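Local coordinates for protein aldehyde dehydrogenase (PDB 5MYP) that probably oxidises aldehydes to carboxylic acids with NAD+ as the electron acceptor, at residues P100-A105 with D109-Q114; V84-E89 with G427-P432. All coordinates share one frame; numbering follows the deposited sequence.

Loop 100-105 packs on strand 110-124 through apolar side chains in interaction 1, whereas in interaction 2 H86 and D429 meet as a polar pair. Both contacts are partly buried, but interaction 1 lies farther out, about 35 Å from the centre of the chain, and has no hydrogen bond between its segments. Interaction 2 lies nearer the centre, at about 15 Å, and joins helix 69-95 to the loop 427-432 through that one histidine-aspartate pair. Within a chain their nearest atoms are about 16 Å apart, yet the dimer brings the two regions together: P100 packs on G430 of the second subunit, and M102 on D429 of the second subunit.

Interaction 1: residues P100-A105 with D109-Q114; sequences PTMEGA and DDCELQ
In the protruding arm of the aldehyde dehydrogenase fold, consistent with the oligomerisation arm of the family, the loop that leads from helix 69-95 into strand 110-124 folds back on the beginning of that strand, and P100, M102, C111 and L113 carry the contact. The proline ring spans the alternate residues C111 and L113. Its CD reaches the carbonyl O of C111 at 3.5 Å. On the other side of the ring, P100 CB meets L113 CG at 4.1 Å, with the leucine side chain running at a slant to the ring. M102 supplies the second half of the apolar patch. Bends at chi2 (-54°) and chi3 (-62°) curl its chain over the cysteine, putting the methyl CE 3.9 Å from C111 SG. The same methionine touches D429 of the second subunit, so this arm extends from the body of its own chain to meet the partner. No hydrogen bond links the two segments, so side-chain packing joins them, while the acidic ends find partners beyond: D109 forms a salt bridge with R462, and E112 pairs with R461 while also accepting a nearly straight bond from NE2 of Q114 to its OE1 (3.2 Å, 175°). Strand 110-124 is flanked by the antiparallel strand 454-461, where D110 and E112 make backbone bonds with R461 and V459 and C111 packs on M460.

Interaction 2: residues V84-E89 with G427-P432; sequences VWHLIE and GADGLP
Both key side chains swing CG anti to their own backbone N, H86 with chi1 177° and D429 with chi1 -169°, and this carries the imidazole out from helix 69-95 and the carboxylate out from the loop 427-432 until they meet. Contact between the segments is confined to this pair. H86 presents ND1, which donates a weak hydrogen bond to D429 OD2 at 2.9 Å. D429 OD1 is equally near, 2.8 Å from H86 ND1, and it sits at the edge of the ring, close to its plane. The carboxylate thus straddles the nitrogen, but its plane is turned 42° from that of the ring, so the two flat groups meet twisted. At the other ring nitrogen, H86 NE2 is hydrogen-bonded to Y94 OH, and the rings of H90 and H86 pack edge-to-face. With a partner at each nitrogen and H90 against it, the ring's rotation is restrained; the carboxylate beside it would be expected to polarise the imidazole and to raise its affinity for a proton. The aspartate also faces the second subunit: it packs on E103 of that chain, and its backbone hydrogen-bonds to the second subunit. The arrangement is a histidine-aspartate pair with a weak hydrogen bond, tying a helix to a loop distant in the chain of the aldehyde dehydrogenase fold, away from the predicted active-site residues and beside the dimer interface.

Interaction 1: residues P100-A105 with D109-Q114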
loop_
_atom_site.group_PDB
_atom_site.type_symbol
_atom_site.label_atom_id
_atom_site.label_comp_id
_atom_site.label_asym_id
_atom_site.label_seq_id
_atom_site.Cartn_x
_atom_site.Cartn_y
_atom_site.Cartn_z
ATOM N N PRO A 100 16.247 -11.053 -5.813
ATOM C CA PRO A 100 16.393 -9.632 -6.131
ATOM C C PRO A 100 17.777 -9.265 -6.669
ATOM O O PRO A 100 18.751 -9.967 -6.408
ATOM C CB PRO A 100 16.173 -8.952 -4.782
ATOM C CG PRO A 100 16.701 -9.930 -3.799
ATOM C CD PRO A 100 16.360 -11.285 -4.363
ATOM N N THR A 101 17.837 -8.159 -7.403
ATOM C CA THR A 101 19.092 -7.609 -7.904
ATOM C C THR A 101 19.821 -6.922 -6.752
ATOM O O THR A 101 19.328 -5.918 -6.214
ATOM C CB THR A 101 18.841 -6.600 -9.044
ATOM O OG1 THR A 101 18.144 -7.257 -10.108
ATOM C CG2 THR A 101 20.157 -6.020 -9.574
ATOM N N MET A 102 20.976 -7.474 -6.373
ATOM C CA MET A 102 21.761 -6.972 -5.248
ATOM C C MET A 102 22.977 -6.177 -5.714
ATOM O O MET A 102 23.597 -6.520 -6.714
ATOM C CB MET A 102 22.198 -8.133 -4.353
ATOM C CG MET A 102 21.056 -8.972 -3.772
ATOM S SD MET A 102 19.800 -8.018 -2.890
ATOM C CE MET A 102 20.750 -7.292 -1.552
ATOM N N GLU A 103 23.287 -5.110 -4.979
ATOM C CA GLU A 103 24.393 -4.194 -5.292
ATOM C C GLU A 103 25.182 -3.914 -4.010
ATOM O O GLU A 103 24.631 -3.986 -2.909
ATOM C CB GLU A 103 23.827 -2.912 -5.918
ATOM C CG GLU A 103 24.745 -1.697 -5.971
ATOM C CD GLU A 103 24.189 -0.560 -6.821
ATOM O OE1 GLU A 103 23.137 -0.714 -7.486
ATOM O OE2 GLU A 103 24.813 0.520 -6.828
ATOM N N GLY A 104 26.474 -3.623 -4.155
ATOM C CA GLY A 104 27.355 -3.385 -3.006
ATOM C C GLY A 104 27.681 -4.649 -2.222
ATOM O O GLY A 104 27.678 -5.751 -2.774
ATOM N N ALA A 105 27.945 -4.481 -0.925
ATOM C CA ALA A 105 28.362 -5.589 -0.039
ATOM C C ALA A 105 27.353 -6.737 0.047
ATOM O O ALA A 105 27.744 -7.904 0.137
ATOM C CB ALA A 105 28.666 -5.061 1.357
ATOM N N ASP A 109 26.049 -11.919 -0.366
ATOM C CA ASP A 109 25.159 -12.780 0.425
ATOM C C ASP A 109 24.064 -13.413 -0.428
ATOM O O ASP A 109 23.845 -13.015 -1.576
ATOM C CB ASP A 109 24.533 -11.983 1.575
ATOM C CG ASP A 109 25.567 -11.397 2.511
ATOM O OD1 ASP A 109 26.524 -12.116 2.875
ATOM O OD2 ASP A 109 25.422 -10.218 2.892
ATOM N N ASP A 110 23.403 -14.414 0.146
ATOM C CA ASP A 110 22.294 -15.113 -0.499
ATOM C C ASP A 110 20.977 -14.459 -0.075
ATOM O O ASP A 110 20.527 -14.647 1.065
ATOM C CB ASP A 110 22.317 -16.598 -0.109
ATOM C CG ASP A 110 21.055 -17.347 -0.535
ATOM O OD1 ASP A 110 20.573 -17.104 -1.664
ATOM O OD2 ASP A 110 20.549 -18.177 0.253
ATOM N N CYS A 111 20.360 -13.706 -0.992
ATOM C CA CYS A 111 19.114 -12.970 -0.708
ATOM C C CYS A 111 17.913 -13.464 -1.529
ATOM O O CYS A 111 18.069 -13.880 -2.676
ATOM C CB CYS A 111 19.334 -11.473 -0.947
ATOM S SG CYS A 111 20.595 -10.754 0.135
ATOM N N GLU A 112 16.727 -13.389 -0.923
ATOM C CA GLU A 112 15.456 -13.811 -1.525
ATOM C C GLU A 112 14.318 -12.895 -1.086
ATOM O O GLU A 112 14.366 -12.337 0.011
ATOM C CB GLU A 112 15.081 -15.215 -1.047
ATOM C CG GLU A 112 15.758 -16.367 -1.757
ATOM C CD GLU A 112 15.194 -17.716 -1.303
ATOM O OE1 GLU A 112 14.399 -17.768 -0.334
ATOM O OE2 GLU A 112 15.549 -18.740 -1.908
ATOM N N LEU A 113 13.305 -12.759 -1.939
ATOM C CA LEU A 113 12.034 -12.134 -1.565
ATOM C C LEU A 113 10.973 -13.232 -1.553
ATOM O O LEU A 113 10.599 -13.750 -2.606
ATOM C CB LEU A 113 11.659 -11.022 -2.547
ATOM C CG LEU A 113 12.723 -9.951 -2.806
ATOM C CD1 LEU A 113 12.191 -8.903 -3.774
ATOM C CD2 LEU A 113 13.200 -9.304 -1.516
ATOM N N GLN A 114 10.532 -13.620 -0.358
ATOM C CA GLN A 114 9.507 -14.656 -0.188
ATOM C C GLN A 114 8.146 -13.988 -0.054
ATOM O O GLN A 114 8.063 -12.826 0.344
ATOM C CB GLN A 114 9.794 -15.512 1.052
ATOM C CG GLN A 114 11.117 -16.279 1.004
ATOM C CD GLN A 114 11.375 -17.119 2.249
ATOM O OE1 GLN A 114 10.571 -17.142 3.186
ATOM N NE2 GLN A 114 12.512 -17.815 2.264
#

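Interaction 2: residues V84-E89 with G427-P432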
loop_
_atom_site.group_PDB
_atom_site.type_symbol
_atom_site.label_atom_id
_atom_site.label_comp_id
_atom_site.label_asym_id
_atom_site.label_seq_id
_atom_site.Cartn_x
_atom_site.Cartn_y
_atom_site.Cartn_z
ATOM N N VAL A 84 -10.539 -17.119 -11.778
ATOM C CA VAL A 84 -10.265 -18.390 -11.096
ATOM C C VAL A 84 -9.235 -19.204 -11.877
ATOM O O VAL A 84 -8.272 -19.708 -11.290
ATOM C CB VAL A 84 -11.518 -19.271 -10.881
ATOM C CG1 VAL A 84 -11.115 -20.589 -10.217
ATOM C CG2 VAL A 84 -12.553 -18.572 -10.015
ATOM N N TRP A 85 -9.441 -19.334 -13.186
ATOM C CA TRP A 85 -8.508 -20.089 -14.041
ATOM C C TRP A 85 -7.100 -19.500 -13.977
ATOM O O TRP A 85 -6.125 -20.242 -13.836
ATOM C CB TRP A 85 -8.943 -20.103 -15.513
ATOM C CG TRP A 85 -10.201 -20.820 -15.867
ATOM C CD1 TRP A 85 -11.049 -21.484 -15.030
ATOM C CD2 TRP A 85 -10.787 -20.905 -17.179
ATOM N NE1 TRP A 85 -12.108 -22.008 -15.743
ATOM C CE2 TRP A 85 -11.975 -21.661 -17.061
ATOM C CE3 TRP A 85 -10.417 -20.420 -18.446
ATOM C CZ2 TRP A 85 -12.800 -21.943 -18.160
ATOM C CZ3 TRP A 85 -11.237 -20.706 -19.541
ATOM C CH2 TRP A 85 -12.414 -21.459 -19.386
ATOM N N HIS A 86 -7.003 -18.167 -14.061
ATOM C CA HIS A 86 -5.730 -17.464 -13.917
ATOM C C HIS A 86 -5.043 -17.816 -12.597
ATOM O O HIS A 86 -3.875 -18.196 -12.590
ATOM C CB HIS A 86 -5.945 -15.945 -14.007
ATOM C CG HIS A 86 -4.702 -15.138 -13.796
ATOM N ND1 HIS A 86 -4.064 -14.475 -14.822
ATOM C CD2 HIS A 86 -3.975 -14.891 -12.678
ATOM C CE1 HIS A 86 -2.995 -13.858 -14.346
ATOM N NE2 HIS A 86 -2.920 -14.095 -13.048
ATOM N N LEU A 87 -5.771 -17.685 -11.491
ATOM C CA LEU A 87 -5.192 -17.892 -10.157
ATOM C C LEU A 87 -4.755 -19.340 -9.914
ATOM O O LEU A 87 -3.688 -19.563 -9.343
ATOM C CB LEU A 87 -6.151 -17.407 -9.053
ATOM C CG LEU A 87 -6.323 -15.878 -8.986
ATOM C CD1 LEU A 87 -7.450 -15.508 -8.036
ATOM C CD2 LEU A 87 -5.030 -15.174 -8.585
ATOM N N ILE A 88 -5.553 -20.309 -10.368
ATOM C CA ILE A 88 -5.179 -21.729 -10.261
ATOM C C ILE A 88 -3.946 -22.030 -11.127
ATOM O O ILE A 88 -2.975 -22.612 -10.637
ATOM C CB ILE A 88 -6.346 -22.680 -10.634
ATOM C CG1 ILE A 88 -7.477 -22.556 -9.608
ATOM C CG2 ILE A 88 -5.869 -24.135 -10.703
ATOM C CD1 ILE A 88 -8.788 -23.187 -10.040
ATOM N N GLU A 89 -3.996 -21.621 -12.396
ATOM C CA GLU A 89 -2.897 -21.857 -13.351
ATOM C C GLU A 89 -1.553 -21.297 -12.900
ATOM O O GLU A 89 -0.525 -21.953 -13.073
ATOM C CB GLU A 89 -3.220 -21.244 -14.722
ATOM C CG GLU A 89 -4.232 -22.017 -15.558
ATOM C CD GLU A 89 -4.741 -21.219 -16.749
ATOM O OE1 GLU A 89 -4.055 -20.256 -17.170
ATOM O OE2 GLU A 89 -5.829 -21.555 -17.265
ATOM N N GLY A 427 -11.271 -5.978 -17.631
ATOM C CA GLY A 427 -11.171 -7.414 -17.896
ATOM C C GLY A 427 -9.842 -7.891 -18.465
ATOM O O GLY A 427 -9.706 -9.075 -18.781
ATOM N N ALA A 428 -8.862 -6.990 -18.586
ATOM C CA ALA A 428 -7.575 -7.314 -19.204
ATOM C C ALA A 428 -6.693 -8.136 -18.264
ATOM O O ALA A 428 -6.313 -7.658 -17.193
ATOM C CB ALA A 428 -6.863 -6.034 -19.615
ATOM N N ASP A 429 -6.372 -9.363 -18.673
ATOM C CA ASP A 429 -5.540 -10.265 -17.873
ATOM C C ASP A 429 -4.070 -9.861 -18.017
ATOM O O ASP A 429 -3.456 -10.084 -19.067
ATOM C CB ASP A 429 -5.759 -11.724 -18.305
ATOM C CG ASP A 429 -5.121 -12.728 -17.348
ATOM O OD1 ASP A 429 -4.071 -12.422 -16.743
ATOM O OD2 ASP A 429 -5.675 -13.844 -17.197
ATOM N N GLY A 430 -3.516 -9.279 -16.953
ATOM C CA GLY A 430 -2.142 -8.777 -16.953
ATOM C C GLY A 430 -1.971 -7.350 -16.448
ATOM O O GLY A 430 -0.847 -6.936 -16.170
ATOM N N LEU A 431 -3.067 -6.594 -16.354
ATOM C CA LEU A 431 -3.041 -5.240 -15.810
ATOM C C LEU A 431 -3.514 -5.219 -14.355
ATOM O O LEU A 431 -4.479 -5.907 -14.014
ATOM C CB LEU A 431 -3.940 -4.315 -16.633
ATOM C CG LEU A 431 -3.548 -4.054 -18.085
ATOM C CD1 LEU A 431 -4.518 -3.051 -18.695
ATOM C CD2 LEU A 431 -2.113 -3.563 -18.205
ATOM N N PRO A 432 -2.836 -4.427 -13.497
ATOM C CA PRO A 432 -3.378 -4.167 -12.161
ATOM C C PRO A 432 -4.559 -3.202 -12.260
ATOM O O PRO A 432 -4.499 -2.249 -13.040
ATOM C CB PRO A 432 -2.201 -3.524 -11.418
ATOM C CG PRO A 432 -1.369 -2.897 -12.477
ATOM C CD PRO A 432 -1.587 -3.679 -13.743
#